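PDB 6B8W: XRE family transcriptional regulator from Enterobacter cloacae subsp. cloacae, which probably regulates transcription as a DNA-binding XRE-family factor, this chain being its metal-binding cupin domain. Local coordinates for residues H19-L24 and H86-I91; M52-E57 and Q65-A70. All blocks are in the same frame, centred on the assembly; numbering follows the deposited sequence. Where two conformers were deposited one is given.

Contact 1 (H19-L24 and H86-I91); sequences HFSIIL and HFHSLI
Phe87 holds CG in the crowded position between its backbone N and carbonyl carbon (chi1 63°), which swings the ring across the strand boundary and against Ile22, whose CG1 lies anti to the carbonyl carbon and CG2 anti to the backbone N. The ring thus receives Ile22 on one face: Ile22 CB sits 3.9 Å from the centroid of the Phe87 ring in a CH-pi contact, offset toward the rim. Ile22 CG2 meets the ring tip, 3.5 Å from Phe87 CZ, while CD1 reaches over the CE2 side and on to Ser89 CB. Leu24 CB meets the same ring at its edge. On the other sheet face, Ser21 OG and His86 CG are each anti to their own backbone N, so hydroxyl and imidazole converge, and Ser21 OG and His86 NE2 share a 2.7 Å hydrogen bond near the ring plane. Both segments are antiparallel neighbours in the larger sheet of the cupin jelly-roll barrel, 17-24 lying between 3-7 and 85-92. Phe20 and Ser89 form one hydrogen-bonded pair, and Ile22 and Phe87 the next; the bond from Ile22 N to Phe87 O is 2.9 Å long and runs nearly along the C=O axis. His19, with CG anti to N, lays its ring beside Leu90, whose CG stands over the ring centre, 4.1 Å from the centroid. The edge of His19 is turned toward the face of His88 in an offset edge-to-face pair with planes at 71°. This histidine-bearing face packs on the second subunit, where His19 and Leu90 each meet the other's counterpart. On the interior face, Ser89 OG hydrogen-bonds Glu41, a manganese-site residue, and the Phe87 ring meets that of Tyr77, another.

Contact 2 (M52-E57 and Q65-A70); sequences MKIDGE and QGVRFA
Apolar contacts carry this pairing, and they centre on CD1 of Ile54. With CG1 anti to the carbonyl carbon and chi2 extended at 162°, Ile54 sends CD1 straight at Val67, tip to tip, so that Ile54 CD1 meets both methyls of Val67, CG1 at 3.7 Å and CG2 at 3.8 Å. Val67 keeps CG1 in the crowded position between its backbone N and carbonyl carbon. The same Ile54 CD1 makes a CH-pi contact with Phe69, 4.1 Å from the ring centroid, over one face and shifted toward the rim at Phe69 CD1; the two side chains cross at about a right angle. Met52, bent at chi2 and chi3, curls its methyl back so that CE lies 3.9 Å from Phe69 CZ. No hydrogen bond joins the segments: strands 50-54 and 66-70 belong to the two opposed sheets of the cupin barrel, and their side chains meet in the interior between them. Within 52-57 a type I' turn closes the hairpin from Ile54 to Glu57 with mutual N-H to O bonds, Ile54 N to Glu57 O being 3.0 Å. Phe69 also meets the manganese-site residue His75 edge-to-face; Met52 packs on Tyr77, another residue of that site.

Contact 2 is nested within the chain loop that contact 1 closes. Their centres lie 14 Å apart, and the nearest atoms of the two, about 6 Å apart, do not touch. Contact 1 joins two neighbouring strands of the larger sheet; contact 2 runs from that sheet's far strand, 66-70, across the interior to the smaller sheet. Strand 40-47 separates 85-92 from 66-70 and carries Glu41, whose side chain is about 3 Å from those of both Ser89 and Phe69. Tyr77 is likewise shared, about 4 Å from the Phe87 side chain and 3 Å from that of Met52. Both contacts therefore border residues of the manganese site, and no metal is bound in this chain.

Contact 1 (H19-L24 and H86-I91)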
loop_
_atom_site.group_PDB
_atom_site.type_symbol
_atom_site.label_atom_id
_atom_site.label_comp_id
_atom_site.label_asym_id
_atom_site.label_seq_id
_atom_site.Cartn_x
_atom_site.Cartn_y
_atom_site.Cartn_z
ATOM N N HIS A 19 0.559 -2.848 -8.130
ATOM C CA HIS A 19 0.596 -1.911 -7.017
ATOM C C HIS A 19 1.239 -0.638 -7.593
ATOM O O HIS A 19 2.436 -0.619 -7.907
ATOM C CB HIS A 19 1.471 -2.508 -5.926
ATOM C CG HIS A 19 1.398 -1.798 -4.621
ATOM N ND1 HIS A 19 1.692 -2.418 -3.430
ATOM C CD2 HIS A 19 0.999 -0.545 -4.303
ATOM C CE1 HIS A 19 1.515 -1.562 -2.436
ATOM N NE2 HIS A 19 1.107 -0.415 -2.940
ATOM N N PHE A 20 0.433 0.400 -7.749
ATOM C CA PHE A 20 0.871 1.634 -8.330
ATOM C C PHE A 20 0.903 2.744 -7.313
ATOM O O PHE A 20 0.075 2.795 -6.412
ATOM C CB PHE A 20 -0.110 2.052 -9.441
ATOM C CG PHE A 20 -0.233 1.054 -10.541
ATOM C CD1 PHE A 20 0.797 0.905 -11.471
ATOM C CD2 PHE A 20 -1.372 0.271 -10.669
ATOM C CE1 PHE A 20 0.694 -0.023 -12.499
ATOM C CE2 PHE A 20 -1.485 -0.652 -11.695
ATOM C CZ PHE A 20 -0.448 -0.800 -12.614
ATOM N N SER A 21 1.849 3.648 -7.502
ATOM C CA SER A 21 1.976 4.843 -6.704
ATOM C C SER A 21 1.654 5.992 -7.664
ATOM O O SER A 21 2.339 6.162 -8.690
ATOM C CB SER A 21 3.392 4.970 -6.162
ATOM O OG SER A 21 3.529 6.203 -5.503
ATOM N N ILE A 22 0.662 6.799 -7.298
ATOM C CA ILE A 22 0.157 7.856 -8.170
ATOM C C ILE A 22 0.158 9.209 -7.481
ATOM O O ILE A 22 -0.264 9.322 -6.337
ATOM C CB ILE A 22 -1.283 7.512 -8.592
ATOM C CG1 ILE A 22 -1.309 6.137 -9.291
ATOM C CG2 ILE A 22 -1.886 8.613 -9.471
ATOM C CD1 ILE A 22 -2.693 5.643 -9.655
ATOM N N ILE A 23 0.635 10.229 -8.187
ATOM C CA ILE A 23 0.625 11.597 -7.678
ATOM C C ILE A 23 -0.275 12.396 -8.644
ATOM O O ILE A 23 -0.016 12.445 -9.847
ATOM C CB ILE A 23 2.005 12.205 -7.575
ATOM C CG1 ILE A 23 2.853 11.374 -6.586
ATOM C CG2 ILE A 23 1.891 13.650 -7.095
ATOM C CD1 ILE A 23 4.305 11.793 -6.472
ATOM N N LEU A 24 -1.310 13.014 -8.086
ATOM C CA LEU A 24 -2.304 13.780 -8.843
ATOM C C LEU A 24 -2.185 15.251 -8.444
ATOM O O LEU A 24 -2.301 15.611 -7.259
ATOM C CB LEU A 24 -3.696 13.188 -8.535
ATOM C CG LEU A 24 -4.920 13.436 -9.395
ATOM C CD1 LEU A 24 -4.698 13.010 -10.852
ATOM C CD2 LEU A 24 -6.121 12.688 -8.796
ATOM N N HIS A 86 -0.872 12.098 -3.089
ATOM C CA HIS A 86 -0.158 10.870 -3.361
ATOM C C HIS A 86 -1.004 9.711 -2.845
ATOM O O HIS A 86 -1.380 9.696 -1.682
ATOM C CB HIS A 86 1.198 10.903 -2.644
ATOM C CG HIS A 86 2.022 9.664 -2.828
ATOM N ND1 HIS A 86 3.010 9.301 -1.938
ATOM C CD2 HIS A 86 1.975 8.681 -3.758
ATOM C CE1 HIS A 86 3.570 8.173 -2.337
ATOM N NE2 HIS A 86 2.942 7.761 -3.429
ATOM N N PHE A 87 -1.339 8.765 -3.716
ATOM C CA PHE A 87 -2.109 7.614 -3.276
ATOM C C PHE A 87 -1.588 6.362 -3.937
ATOM O O PHE A 87 -0.789 6.430 -4.861
ATOM C CB PHE A 87 -3.612 7.801 -3.510
ATOM C CG PHE A 87 -4.011 7.945 -4.956
ATOM C CD1 PHE A 87 -3.954 9.180 -5.584
ATOM C CD2 PHE A 87 -4.481 6.854 -5.669
ATOM C CE1 PHE A 87 -4.339 9.317 -6.904
ATOM C CE2 PHE A 87 -4.872 6.977 -6.995
ATOM C CZ PHE A 87 -4.811 8.214 -7.621
ATOM N N HIS A 88 -1.962 5.214 -3.388
ATOM C CA HIS A 88 -1.627 3.947 -4.015
ATOM C C HIS A 88 -2.884 3.339 -4.565
ATOM O O HIS A 88 -3.966 3.470 -3.972
ATOM C CB HIS A 88 -1.023 2.901 -3.073
ATOM C CG HIS A 88 0.304 3.258 -2.503
ATOM N ND1 HIS A 88 0.880 2.526 -1.483
ATOM C CD2 HIS A 88 1.152 4.278 -2.761
ATOM C CE1 HIS A 88 2.038 3.066 -1.161
ATOM N NE2 HIS A 88 2.222 4.139 -1.908
ATOM N N SER A 89 -2.732 2.660 -5.693
ATOM C CA SER A 89 -3.811 1.944 -6.333
ATOM C C SER A 89 -3.351 0.506 -6.451
ATOM O O SER A 89 -2.361 0.224 -7.114
ATOM C CB SER A 89 -4.117 2.544 -7.703
ATOM O OG SER A 89 -4.973 1.693 -8.447
ATOM N N LEU A 90 -4.050 -0.395 -5.772
ATOM C CA LEU A 90 -3.738 -1.811 -5.816
ATOM C C LEU A 90 -4.777 -2.486 -6.677
ATOM O O LEU A 90 -5.963 -2.220 -6.532
ATOM C CB LEU A 90 -3.781 -2.425 -4.423
ATOM C CG LEU A 90 -2.688 -2.027 -3.422
ATOM C CD1 LEU A 90 -2.742 -0.566 -3.046
ATOM C CD2 LEU A 90 -2.897 -2.881 -2.187
ATOM N N ILE A 91 -4.328 -3.365 -7.560
ATOM C CA ILE A 91 -5.226 -4.066 -8.462
ATOM C C ILE A 91 -5.029 -5.566 -8.351
ATOM O O ILE A 91 -3.927 -6.030 -8.525
ATOM C CB ILE A 91 -4.969 -3.667 -9.929
ATOM C CG1 ILE A 91 -5.108 -2.144 -10.143
ATOM C CG2 ILE A 91 -5.897 -4.445 -10.852
ATOM C CD1 ILE A 91 -6.523 -1.604 -10.031
#

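Contact 2 (M52-E57 and Q65-A70)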
loop_
_atom_site.group_PDB
_atom_site.type_symbol
_atom_site.label_atom_id
_atom_site.label_comp_id
_atom_site.label_asym_id
_atom_site.label_seq_id
_atom_site.Cartn_x
_atom_site.Cartn_y
_atom_site.Cartn_z
ATOM N N MET A 52 -12.637 10.479 -4.652
ATOM C CA MET A 52 -12.909 9.287 -5.457
ATOM C C MET A 52 -14.381 9.265 -5.827
ATOM O O MET A 52 -15.243 9.437 -4.957
ATOM C CB MET A 52 -12.641 7.984 -4.691
ATOM C CG MET A 52 -11.191 7.598 -4.514
ATOM S SD MET A 52 -10.289 7.347 -6.042
ATOM C CE MET A 52 -11.197 5.985 -6.771
ATOM N N LYS A 53 -14.653 9.008 -7.096
ATOM C CA LYS A 53 -16.006 8.872 -7.580
ATOM C C LYS A 53 -16.182 7.371 -7.811
ATOM O O LYS A 53 -15.527 6.796 -8.668
ATOM C CB LYS A 53 -16.237 9.637 -8.874
ATOM C CG LYS A 53 -17.698 9.693 -9.257
ATOM C CD LYS A 53 -17.920 10.441 -10.557
ATOM C CE LYS A 53 -19.409 10.621 -10.813
ATOM N NZ LYS A 53 -19.614 11.402 -12.059
ATOM N N ILE A 54 -17.073 6.761 -7.042
ATOM C CA ILE A 54 -17.326 5.322 -7.078
ATOM C C ILE A 54 -18.841 5.158 -7.020
ATOM O O ILE A 54 -19.511 5.824 -6.218
ATOM C CB ILE A 54 -16.672 4.648 -5.846
ATOM C CG1 ILE A 54 -15.147 4.731 -5.945
ATOM C CG2 ILE A 54 -17.107 3.195 -5.708
ATOM C CD1 ILE A 54 -14.431 4.502 -4.645
ATOM N N ASP A 55 -19.376 4.280 -7.868
ATOM C CA ASP A 55 -20.817 4.069 -7.983
ATOM C C ASP A 55 -21.550 5.394 -8.233
ATOM O O ASP A 55 -22.645 5.614 -7.713
ATOM C CB ASP A 55 -21.384 3.337 -6.739
ATOM C CG ASP A 55 -20.790 1.932 -6.560
ATOM O OD1 ASP A 55 -20.567 1.244 -7.572
ATOM O OD2 ASP A 55 -20.546 1.509 -5.404
ATOM N N GLY A 56 -20.930 6.280 -9.010
ATOM C CA GLY A 56 -21.540 7.580 -9.358
ATOM C C GLY A 56 -21.536 8.650 -8.262
ATOM O O GLY A 56 -22.154 9.697 -8.439
ATOM N N GLU A 57 -20.839 8.411 -7.146
ATOM C CA GLU A 57 -20.815 9.377 -6.023
ATOM C C GLU A 57 -19.405 9.686 -5.565
ATOM O O GLU A 57 -18.570 8.771 -5.420
ATOM C CB GLU A 57 -21.585 8.835 -4.810
ATOM C CG GLU A 57 -23.045 8.493 -5.061
ATOM C CD GLU A 57 -23.929 9.706 -5.323
ATOM O OE1 GLU A 57 -23.598 10.833 -4.877
ATOM O OE2 GLU A 57 -24.985 9.524 -5.952
ATOM N N GLN A 65 -6.586 6.447 4.704
ATOM C CA GLN A 65 -7.946 6.040 4.510
ATOM C C GLN A 65 -7.970 5.385 3.158
ATOM O O GLN A 65 -7.200 5.751 2.279
ATOM C CB GLN A 65 -8.934 7.201 4.559
ATOM C CG GLN A 65 -9.024 7.831 5.951
ATOM C CD GLN A 65 -10.068 8.926 6.020
ATOM O OE1 GLN A 65 -10.547 9.405 5.000
ATOM N NE2 GLN A 65 -10.422 9.317 7.217
ATOM N N GLY A 66 -8.856 4.408 2.998
ATOM C CA GLY A 66 -8.951 3.680 1.758
ATOM C C GLY A 66 -10.327 3.169 1.419
ATOM O O GLY A 66 -11.246 3.254 2.218
ATOM N N VAL A 67 -10.452 2.645 0.209
ATOM C CA VAL A 67 -11.693 2.087 -0.269
ATOM C C VAL A 67 -11.375 0.932 -1.196
ATOM O O VAL A 67 -10.411 0.996 -1.973
ATOM C CB VAL A 67 -12.568 3.160 -0.969
ATOM C CG1 VAL A 67 -11.821 3.853 -2.102
ATOM C CG2 VAL A 67 -13.875 2.555 -1.481
ATOM N N ARG A 68 -12.169 -0.130 -1.082
ATOM C CA ARG A 68 -12.054 -1.320 -1.912
ATOM C C ARG A 68 -13.277 -1.343 -2.801
ATOM O O ARG A 68 -14.398 -1.210 -2.310
ATOM C CB ARG A 68 -12.065 -2.553 -1.033
ATOM C CG ARG A 68 -11.899 -3.881 -1.745
ATOM C CD ARG A 68 -12.181 -4.970 -0.736
ATOM N NE ARG A 68 -11.941 -6.334 -1.183
ATOM C CZ ARG A 68 -12.765 -7.049 -1.948
ATOM N NH1 ARG A 68 -13.876 -6.509 -2.453
ATOM N NH2 ARG A 68 -12.452 -8.308 -2.244
ATOM N N PHE A 69 -13.085 -1.556 -4.104
ATOM C CA PHE A 69 -14.216 -1.533 -5.012
ATOM C C PHE A 69 -13.957 -2.285 -6.307
ATOM O O PHE A 69 -12.831 -2.729 -6.585
ATOM C CB PHE A 69 -14.583 -0.080 -5.310
ATOM C CG PHE A 69 -13.454 0.707 -5.924
ATOM C CD1 PHE A 69 -12.494 1.317 -5.128
ATOM C CD2 PHE A 69 -13.335 0.806 -7.299
ATOM C CE1 PHE A 69 -11.440 2.021 -5.699
ATOM C CE2 PHE A 69 -12.296 1.517 -7.882
ATOM C CZ PHE A 69 -11.346 2.127 -7.086
ATOM N N ALA A 70 -15.036 -2.434 -7.081
ATOM C CA ALA A 70 -15.015 -3.111 -8.361
ATOM C C ALA A 70 -14.308 -2.220 -9.372
ATOM O O ALA A 70 -14.845 -1.189 -9.774
ATOM C CB ALA A 70 -16.438 -3.421 -8.816
#